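Local atomic coordinates of phosphohistidine phosphatase sixA (Escherichia coli, PDB entry 1UJC), a protein that removes phosphate from phosphohistidine in the HPt domain of the ArcB sensor, within a multistep His-Asp phosphorelay. Residues 74-77 and 78-81; 14-17 and 18-22. One frame throughout, in Å; residues are numbered along the deposited sequence.

Both contacts are local turns in loops of the histidine phosphatase fold, placed at different removes from the bound tungstate, which lies with R7, H8, R55, H108 and L109. Contact 2, between strand 2-7 and helix 25-40, is the nearer: the side chain of R21 comes to about 4 Å from the ion. In contact 1, which follows strand 74-75, the side chain of T80 is about 9 Å from the bound tungstate. Their centres are about 17 Å apart, and although the nearest atoms are about 5 Å apart the two do not touch. F53 relates them, meeting the side chains of P81 from one and of D18 and S19 from the other.

Contact 1: 74-77 and 78-81; sequences EVLP and ELTP
L76 and L79 form the tight side of this turn. The CB of L76 lies 3.7 Å from CD1 of L79, and CD2 of L76 reaches the same methyl at 4.0 Å, so one branch of L79 fits against both the root and the end of its neighbour. In L79, CG is set beside the backbone N (chi1 -74°), which turns the isobutyl group back toward L76. The backbone draws the two together: L79 N donates to L76 O at 3.2 Å, with an N-H...O angle of 155°, although the donor stands well above the carbonyl plane. This bond from residue i+3 to i, with psi near zero at E78 and L79, marks a short 3-10 segment where the chain leaves edge strand 74-75 of the central sheet. L49 of strand 47-50 touches both leucines, while helix 85-98 supplies Y91 to L76 and V88 to L79. With L79 cut back to an alanine, CB of L76 would probably lose its methyl partner and a gap would open against L49 and V88. The other side is looser. P77, exposed to solvent, offers its carbonyl O to T80 N in a weak bond of 3.5 Å; T80 OG1 lies 3.1 Å from P77 O, and the CG2 methyl of T80 is also close to that oxygen. E78, only partly exposed, packs on L87 and V88 of helix 85-98, and its OE2 accepts a hydrogen bond from the backbone N of D84.

Contact 2: 14-17 and 18-22; sequences DAAS and DSVRP
The methyl of A15 rests on the start of the R21 side chain, its CB 3.6 Å from R21 CA and 3.7 Å from R21 CG. More distant apolar neighbours, V20 CG2 and P22 CD, each lie 4.3 Å from A15 CB. The same V20 methyl reaches the backbone of the turn, 3.1 Å from S17 O, and S17 OG is close to it as well; chi1 of V20 (-66°) places CG2 between its own N and carbonyl carbon, on the side facing S17. Around this patch the chain folds back on itself, bringing the CA atoms of A15 and R21 to 5.1 Å. Two bonds from residue i+3 to i brace the turn: a weak one from V20 N to S17 O and a shorter one, 3.0 Å, from R21 N to D18 O. At the polar edge R21 bends at chi3 (51°) and turns its guanidinium edge to D18. R21 NH1 meets D18 OD1 on its syn side at 2.8 Å in a salt bridge; the oxygen lies nearly in the guanidinium plane, while NH1 is tilted somewhat from that of the carboxylate. D18 OD2 pairs with R55, which lines the tungstate pocket, while R21 NE donates to A12 O. D18 therefore holds two arginines through separate oxygens, an arrangement consistent with a second-shell carboxylate that orients R55 and keeps R21 turned beside the anion pocket.

Contact 1: 74-77 and 78-81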
loop_
_atom_site.group_PDB
_atom_site.type_symbol
_atom_site.label_atom_id
_atom_site.label_comp_id
_atom_site.label_asym_id
_atom_site.label_seq_id
_atom_site.Cartn_x
_atom_site.Cartn_y
_atom_site.Cartn_z
ATOM N N GLU A 74 1.484 -11.569 2.009
ATOM C CA GLU A 74 1.968 -12.128 0.766
ATOM C C GLU A 74 2.994 -11.180 0.173
ATOM O O GLU A 74 2.673 -10.045 -0.180
ATOM C CB GLU A 74 0.792 -12.333 -0.189
ATOM C CG GLU A 74 -0.206 -13.340 0.346
ATOM C CD GLU A 74 -1.649 -12.937 0.116
ATOM O OE1 GLU A 74 -2.096 -12.924 -1.053
ATOM O OE2 GLU A 74 -2.334 -12.632 1.118
ATOM N N VAL A 75 4.233 -11.652 0.096
ATOM C CA VAL A 75 5.327 -10.868 -0.452
ATOM C C VAL A 75 5.292 -11.065 -1.959
ATOM O O VAL A 75 5.530 -12.171 -2.450
ATOM C CB VAL A 75 6.683 -11.347 0.107
ATOM C CG1 VAL A 75 7.812 -10.499 -0.466
ATOM C CG2 VAL A 75 6.672 -11.249 1.632
ATOM N N LEU A 76 4.983 -9.990 -2.679
ATOM C CA LEU A 76 4.873 -10.028 -4.133
ATOM C C LEU A 76 6.038 -9.355 -4.841
ATOM O O LEU A 76 6.328 -8.186 -4.595
ATOM C CB LEU A 76 3.565 -9.352 -4.578
ATOM C CG LEU A 76 2.226 -10.080 -4.421
ATOM C CD1 LEU A 76 1.999 -10.468 -2.976
ATOM C CD2 LEU A 76 1.097 -9.164 -4.913
ATOM N N PRO A 77 6.719 -10.084 -5.740
ATOM C CA PRO A 77 7.852 -9.513 -6.472
ATOM C C PRO A 77 7.433 -8.369 -7.394
ATOM O O PRO A 77 8.238 -7.496 -7.707
ATOM C CB PRO A 77 8.394 -10.701 -7.262
ATOM C CG PRO A 77 8.040 -11.881 -6.396
ATOM C CD PRO A 77 6.624 -11.536 -5.974
ATOM N N GLU A 78 6.176 -8.376 -7.830
ATOM C CA GLU A 78 5.699 -7.333 -8.733
ATOM C C GLU A 78 5.333 -6.032 -8.028
ATOM O O GLU A 78 4.819 -5.115 -8.659
ATOM C CB GLU A 78 4.504 -7.837 -9.546
ATOM C CG GLU A 78 4.832 -9.021 -10.438
ATOM C CD GLU A 78 5.929 -8.715 -11.449
ATOM O OE1 GLU A 78 6.413 -9.671 -12.094
ATOM O OE2 GLU A 78 6.306 -7.529 -11.605
ATOM N N LEU A 79 5.604 -5.959 -6.727
ATOM C CA LEU A 79 5.318 -4.755 -5.947
ATOM C C LEU A 79 6.566 -3.896 -5.770
ATOM O O LEU A 79 6.527 -2.846 -5.126
ATOM C CB LEU A 79 4.730 -5.124 -4.579
ATOM C CG LEU A 79 3.274 -5.594 -4.630
ATOM C CD1 LEU A 79 2.787 -6.000 -3.248
ATOM C CD2 LEU A 79 2.417 -4.471 -5.191
ATOM N N THR A 80 7.678 -4.351 -6.336
ATOM C CA THR A 80 8.927 -3.602 -6.265
ATOM C C THR A 80 8.729 -2.361 -7.135
ATOM O O THR A 80 7.778 -2.291 -7.909
ATOM C CB THR A 80 10.110 -4.424 -6.818
ATOM O OG1 THR A 80 9.814 -4.856 -8.151
ATOM C CG2 THR A 80 10.381 -5.632 -5.938
ATOM N N PRO A 81 9.619 -1.368 -7.015
ATOM C CA PRO A 81 9.507 -0.142 -7.808
ATOM C C PRO A 81 9.216 -0.359 -9.296
ATOM O O PRO A 81 8.423 0.374 -9.885
ATOM C CB PRO A 81 10.854 0.533 -7.575
ATOM C CG PRO A 81 11.133 0.182 -6.150
ATOM C CD PRO A 81 10.771 -1.289 -6.098
#

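Contact 2: 14-17 and 18-22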
loop_
_atom_site.group_PDB
_atom_site.type_symbol
_atom_site.label_atom_id
_atom_site.label_comp_id
_atom_site.label_asym_id
_atom_site.label_seq_id
_atom_site.Cartn_x
_atom_site.Cartn_y
_atom_site.Cartn_z
ATOM N N ASP A 14 21.107 5.996 2.523
ATOM C CA ASP A 14 22.232 5.104 2.289
ATOM C C ASP A 14 22.110 3.749 2.977
ATOM O O ASP A 14 21.665 3.649 4.121
ATOM C CB ASP A 14 23.530 5.775 2.732
ATOM C CG ASP A 14 24.740 5.250 1.978
ATOM O OD1 ASP A 14 25.845 5.229 2.559
ATOM O OD2 ASP A 14 24.589 4.870 0.794
ATOM N N ALA A 15 22.521 2.714 2.254
ATOM C CA ALA A 15 22.518 1.341 2.734
ATOM C C ALA A 15 23.433 0.556 1.798
ATOM O O ALA A 15 23.867 1.078 0.770
ATOM C CB ALA A 15 21.103 0.766 2.701
ATOM N N ALA A 16 23.734 -0.689 2.152
ATOM C CA ALA A 16 24.590 -1.521 1.317
ATOM C C ALA A 16 24.086 -1.501 -0.128
ATOM O O ALA A 16 24.877 -1.545 -1.069
ATOM C CB ALA A 16 24.610 -2.947 1.853
ATOM N N SER A 17 22.765 -1.430 -0.290
ATOM C CA SER A 17 22.124 -1.383 -1.610
ATOM C C SER A 17 20.684 -0.900 -1.420
ATOM O O SER A 17 20.189 -0.858 -0.297
ATOM C CB SER A 17 22.130 -2.767 -2.274
ATOM O OG SER A 17 21.258 -3.662 -1.612
ATOM N N ASP A 18 20.006 -0.547 -2.507
ATOM C CA ASP A 18 18.637 -0.038 -2.403
ATOM C C ASP A 18 17.610 -0.950 -1.729
ATOM O O ASP A 18 16.930 -0.536 -0.795
ATOM C CB ASP A 18 18.092 0.354 -3.781
ATOM C CG ASP A 18 16.710 0.998 -3.694
ATOM O OD1 ASP A 18 16.627 2.184 -3.305
ATOM O OD2 ASP A 18 15.709 0.315 -3.996
ATOM N N SER A 19 17.493 -2.186 -2.204
ATOM C CA SER A 19 16.507 -3.112 -1.653
ATOM C C SER A 19 16.577 -3.271 -0.138
ATOM O O SER A 19 15.580 -3.618 0.498
ATOM C CB SER A 19 16.642 -4.492 -2.306
ATOM O OG SER A 19 17.752 -5.204 -1.785
ATOM N N VAL A 20 17.741 -3.013 0.444
ATOM C CA VAL A 20 17.899 -3.181 1.885
ATOM C C VAL A 20 17.889 -1.910 2.737
ATOM O O VAL A 20 18.187 -1.964 3.931
ATOM C CB VAL A 20 19.175 -3.993 2.192
ATOM C CG1 VAL A 20 19.011 -5.412 1.678
ATOM C CG2 VAL A 20 20.378 -3.344 1.532
ATOM N N ARG A 21 17.535 -0.776 2.136
ATOM C CA ARG A 21 17.482 0.488 2.875
ATOM C C ARG A 21 16.401 0.374 3.940
ATOM O O ARG A 21 15.251 0.068 3.635
ATOM C CB ARG A 21 17.128 1.648 1.941
ATOM C CG ARG A 21 18.165 1.964 0.879
ATOM C CD ARG A 21 17.534 2.777 -0.245
ATOM N NE ARG A 21 16.805 3.937 0.259
ATOM C CZ ARG A 21 15.788 4.509 -0.376
ATOM N NH1 ARG A 21 15.380 4.025 -1.541
ATOM N NH2 ARG A 21 15.177 5.563 0.155
ATOM N N PRO A 22 16.755 0.611 5.211
ATOM C CA PRO A 22 15.767 0.520 6.289
ATOM C C PRO A 22 14.911 1.781 6.407
ATOM O O PRO A 22 15.183 2.801 5.771
ATOM C CB PRO A 22 16.635 0.305 7.522
ATOM C CG PRO A 22 17.819 1.178 7.216
ATOM C CD PRO A 22 18.105 0.855 5.755
#